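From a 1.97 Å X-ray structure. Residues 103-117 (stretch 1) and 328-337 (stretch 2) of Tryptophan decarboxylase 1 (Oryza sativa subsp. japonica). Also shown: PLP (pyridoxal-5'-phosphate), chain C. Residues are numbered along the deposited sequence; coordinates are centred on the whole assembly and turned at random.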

# COMPACT_ATOMS: atom_id res chain seq x y z
N PHE A 103 -15.54 9.44 -12.03
CA PHE A 103 -14.22 8.80 -12.09
C PHE A 103 -14.37 7.44 -12.78
O PHE A 103 -14.89 7.38 -13.90
CB PHE A 103 -13.64 8.79 -10.68
CG PHE A 103 -13.74 10.13 -10.00
CD1 PHE A 103 -13.12 11.25 -10.55
CD2 PHE A 103 -14.47 10.28 -8.83
CE1 PHE A 103 -13.23 12.49 -9.94
CE2 PHE A 103 -14.57 11.53 -8.21
CZ PHE A 103 -13.95 12.63 -8.76
N PHE A 104 -13.91 6.35 -12.17
CA PHE A 104 -14.35 5.01 -12.55
C PHE A 104 -14.89 4.32 -11.30
O PHE A 104 -14.41 4.58 -10.20
CB PHE A 104 -13.23 4.17 -13.16
CG PHE A 104 -12.68 4.72 -14.45
CD1 PHE A 104 -13.49 4.82 -15.58
CD2 PHE A 104 -11.37 5.15 -14.54
CE1 PHE A 104 -12.98 5.32 -16.77
CE2 PHE A 104 -10.86 5.66 -15.73
CZ PHE A 104 -11.67 5.76 -16.84
N PRO A 105 -15.91 3.48 -11.43
CA PRO A 105 -16.48 2.84 -10.23
C PRO A 105 -15.45 1.95 -9.55
O PRO A 105 -14.53 1.42 -10.18
CB PRO A 105 -17.66 2.04 -10.78
CG PRO A 105 -17.40 1.88 -12.21
CD PRO A 105 -16.64 3.10 -12.65
N SER A 106 -15.60 1.82 -8.23
CA SER A 106 -14.80 0.86 -7.46
C SER A 106 -15.67 -0.38 -7.31
O SER A 106 -16.37 -0.54 -6.31
CB SER A 106 -14.37 1.45 -6.13
OG SER A 106 -15.48 1.96 -5.40
N THR A 107 -15.66 -1.25 -8.32
CA THR A 107 -16.57 -2.39 -8.31
C THR A 107 -16.14 -3.39 -7.24
O THR A 107 -14.96 -3.50 -6.90
CB THR A 107 -16.66 -3.06 -9.69
OG1 THR A 107 -15.41 -3.68 -10.07
CG2 THR A 107 -17.06 -2.03 -10.76
N ASN A 108 -17.12 -4.08 -6.66
CA ASN A 108 -16.89 -4.87 -5.47
C ASN A 108 -17.74 -6.14 -5.54
O ASN A 108 -18.61 -6.29 -6.40
CB ASN A 108 -17.21 -4.04 -4.21
CG ASN A 108 -16.32 -4.39 -3.03
OD1 ASN A 108 -15.56 -5.37 -3.06
ND2 ASN A 108 -16.42 -3.59 -1.96
N SER A 109 -17.48 -7.06 -4.61
CA SER A 109 -18.22 -8.32 -4.57
C SER A 109 -18.11 -8.93 -3.19
O SER A 109 -17.15 -8.68 -2.45
CB SER A 109 -17.71 -9.31 -5.63
OG SER A 109 -16.37 -9.73 -5.35
N ALA A 110 -19.11 -9.74 -2.85
CA ALA A 110 -19.11 -10.41 -1.54
C ALA A 110 -17.88 -11.29 -1.38
O ALA A 110 -17.29 -11.35 -0.29
CB ALA A 110 -20.39 -11.22 -1.36
N ALA A 111 -17.46 -11.98 -2.45
CA ALA A 111 -16.28 -12.84 -2.36
C ALA A 111 -15.03 -12.03 -2.04
O ALA A 111 -14.18 -12.48 -1.25
CB ALA A 111 -16.09 -13.62 -3.66
N ALA A 112 -14.88 -10.85 -2.64
CA ALA A 112 -13.68 -10.06 -2.41
C ALA A 112 -13.64 -9.48 -1.01
O ALA A 112 -12.59 -9.48 -0.36
CB ALA A 112 -13.58 -8.93 -3.44
N ILE A 113 -14.78 -8.99 -0.52
CA ILE A 113 -14.86 -8.49 0.85
C ILE A 113 -14.58 -9.62 1.84
O ILE A 113 -13.85 -9.44 2.82
CB ILE A 113 -16.22 -7.84 1.12
CG1 ILE A 113 -16.41 -6.62 0.21
CG2 ILE A 113 -16.33 -7.43 2.57
CD1 ILE A 113 -17.88 -6.20 0.05
N ALA A 114 -15.16 -10.80 1.60
CA ALA A 114 -14.89 -11.97 2.43
C ALA A 114 -13.41 -12.30 2.45
O ALA A 114 -12.82 -12.52 3.52
CB ALA A 114 -15.70 -13.17 1.93
N GLY A 115 -12.78 -12.32 1.27
CA GLY A 115 -11.37 -12.64 1.20
C GLY A 115 -10.50 -11.63 1.93
O GLY A 115 -9.56 -11.99 2.64
N ASP A 116 -10.82 -10.34 1.77
CA ASP A 116 -10.02 -9.34 2.47
C ASP A 116 -10.23 -9.38 3.97
O ASP A 116 -9.29 -9.13 4.73
CB ASP A 116 -10.28 -7.94 1.93
CG ASP A 116 -9.06 -7.38 1.21
OD1 ASP A 116 -8.09 -8.15 1.00
OD2 ASP A 116 -9.06 -6.18 0.86
N LEU A 117 -11.45 -9.68 4.41
CA LEU A 117 -11.70 -9.86 5.84
C LEU A 117 -10.85 -11.00 6.40
O LEU A 117 -10.23 -10.87 7.46
CB LEU A 117 -13.19 -10.11 6.08
CG LEU A 117 -13.69 -10.67 7.41
CD1 LEU A 117 -13.36 -9.75 8.57
CD2 LEU A 117 -15.20 -10.93 7.32
N PRO A 328 -7.63 -4.73 -10.80
CA PRO A 328 -8.90 -5.37 -10.46
C PRO A 328 -9.74 -4.50 -9.54
O PRO A 328 -10.97 -4.61 -9.57
CB PRO A 328 -8.48 -6.68 -9.78
CG PRO A 328 -7.14 -6.98 -10.39
CD PRO A 328 -6.48 -5.63 -10.56
N HIS A 329 -9.12 -3.61 -8.75
CA HIS A 329 -9.95 -2.78 -7.88
C HIS A 329 -10.66 -1.67 -8.63
O HIS A 329 -11.39 -0.89 -8.00
CB HIS A 329 -9.14 -2.24 -6.68
CG HIS A 329 -8.17 -1.14 -7.01
ND1 HIS A 329 -6.88 -1.15 -6.54
CD2 HIS A 329 -8.32 0.03 -7.68
CE1 HIS A 329 -6.26 -0.04 -6.93
NE2 HIS A 329 -7.11 0.69 -7.62
N LYS A 330 -10.49 -1.57 -9.94
CA LYS A 330 -11.37 -0.73 -10.74
C LYS A 330 -12.56 -1.55 -11.20
O LYS A 330 -13.62 -1.50 -10.58
CB LYS A 330 -10.63 -0.13 -11.94
CG LYS A 330 -9.53 0.81 -11.54
CD LYS A 330 -9.94 2.24 -11.70
CE LYS A 330 -8.75 3.06 -12.14
NZ LYS A 330 -8.67 4.31 -11.36
N TRP A 331 -12.37 -2.37 -12.23
CA TRP A 331 -13.47 -3.00 -12.95
C TRP A 331 -13.49 -4.52 -12.82
O TRP A 331 -14.06 -5.20 -13.69
CB TRP A 331 -13.39 -2.58 -14.43
CG TRP A 331 -14.68 -2.62 -15.20
CD1 TRP A 331 -15.94 -2.90 -14.72
CD2 TRP A 331 -14.84 -2.38 -16.61
NE1 TRP A 331 -16.86 -2.84 -15.75
CE2 TRP A 331 -16.21 -2.53 -16.92
CE3 TRP A 331 -13.94 -2.05 -17.64
CZ2 TRP A 331 -16.70 -2.36 -18.21
CZ3 TRP A 331 -14.43 -1.88 -18.92
CH2 TRP A 331 -15.79 -2.03 -19.20
N LEU A 332 -12.90 -5.10 -11.78
CA LEU A 332 -12.96 -6.56 -11.66
C LEU A 332 -13.41 -7.00 -10.27
O LEU A 332 -12.95 -8.01 -9.73
CB LEU A 332 -11.62 -7.19 -12.04
CG LEU A 332 -11.71 -8.61 -12.61
CD1 LEU A 332 -12.42 -8.59 -13.95
CD2 LEU A 332 -10.33 -9.26 -12.73
N MET A 333 -14.33 -6.24 -9.67
CA MET A 333 -15.10 -6.65 -8.48
C MET A 333 -14.22 -7.03 -7.29
O MET A 333 -14.62 -7.85 -6.46
CB MET A 333 -16.03 -7.82 -8.81
CG MET A 333 -17.27 -7.38 -9.59
SD MET A 333 -18.25 -8.78 -10.13
CE MET A 333 -17.22 -9.40 -11.41
N THR A 334 -13.04 -6.43 -7.18
CA THR A 334 -12.12 -6.69 -6.09
C THR A 334 -11.90 -5.37 -5.34
O THR A 334 -11.41 -4.41 -5.93
CB THR A 334 -10.79 -7.23 -6.62
OG1 THR A 334 -11.02 -8.43 -7.39
CG2 THR A 334 -9.84 -7.53 -5.49
N CYS A 335 -12.25 -5.33 -4.06
CA CYS A 335 -12.15 -4.06 -3.33
C CYS A 335 -10.70 -3.58 -3.25
O CYS A 335 -9.75 -4.37 -3.31
CB CYS A 335 -12.73 -4.21 -1.91
SG CYS A 335 -11.94 -5.51 -0.87
N LEU A 336 -10.53 -2.26 -3.11
CA LEU A 336 -9.19 -1.68 -2.98
C LEU A 336 -8.47 -2.28 -1.77
O LEU A 336 -9.10 -2.68 -0.78
CB LEU A 336 -9.29 -0.16 -2.83
CG LEU A 336 -9.49 0.70 -4.09
CD1 LEU A 336 -10.93 0.68 -4.59
CD2 LEU A 336 -9.03 2.13 -3.82
N ASP A 337 -7.13 -2.38 -1.84
CA ASP A 337 -6.30 -2.09 -3.03
C ASP A 337 -5.92 -3.39 -3.75
O ASP A 337 -5.70 -4.42 -3.10
CB ASP A 337 -5.00 -1.36 -2.66
CG ASP A 337 -5.17 -0.35 -1.53
OD1 ASP A 337 -6.03 0.54 -1.66
OD2 ASP A 337 -4.44 -0.46 -0.51
N1 PLP C . -4.12 5.18 -14.56
C2 PLP C . -5.38 4.98 -15.09
C2A PLP C . -5.59 4.81 -16.56
C3 PLP C . -6.47 4.94 -14.25
O3 PLP C . -7.72 4.73 -14.77
C4 PLP C . -6.31 5.08 -12.87
C4A PLP C . -7.41 4.66 -11.94
C5 PLP C . -5.04 5.28 -12.34
C6 PLP C . -3.95 5.34 -13.20
C5A PLP C . -4.93 5.45 -10.84
O4P PLP C . -3.60 5.36 -10.37
P PLP C . -3.30 4.93 -8.83
O1P PLP C . -4.14 5.73 -7.87
O2P PLP C . -1.82 5.15 -8.60
O3P PLP C . -3.64 3.47 -8.59
O HOH W 1 -12.94 -1.74 -5.97

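Thr107 is the polar centre of this contact. Its backbone N donates to Lys330 O at 3.1 Å, with a nearly straight N-H...O angle of 162°. Its side chain donates to the same acceptor, from OG1 to Lys330 O at 2.9 Å. Thr107 OG1 also accepts from Met333 N at 2.8 Å. One hydroxyl therefore acts as both donor and acceptor, and ties together two backbone groups three residues apart. The p rotamer of Thr107 places OG1 for both bonds.

Ser109 makes the next link. Its OG donates to Met333 O at 2.8 Å and accepts from Ala112 N at 3.3 Å. The second bond caps the helix that begins at Ala110, so the same hydroxyl serves the helix start and the other stretch. Met333 is thus held at both its N and its O. Its CA also lies 3.5 Å from Thr107 O, in a CA-H...O contact.

Water 1 sits between the two backbones. Water 1 O lies 2.8 Å from Thr107 O and 2.7 Å from His329 O and can donate to each, but more acceptors are in reach than it has protons, so the two bonds need not both be made at once.

Not every close polar pair is a bond. Pro105 O and Lys330 O are 3.1 Å apart, but both are acceptors.

Packing contacts extend the interface beyond these bonds. Ala112 CB points toward stretch 2 and sits 3.8 Å from Thr334 CA. Asn108 OD1 approaches Cys335 CB at 3.3 Å, and Asp116 OD2 lies 3.4 Å from Cys335 SG. Ser106 CB meets Leu336 CD1 at 3.8 Å.

At the cofactor end, Lys330 NZ is covalently bonded to PLP C4A at 1.4 Å. Its CA-to-CB bond points away from stretch 1, yet its CD packs 4.1 Å from Phe104 CB. Phe104 also reaches the cofactor, with CE2 3.4 Å from PLP O3.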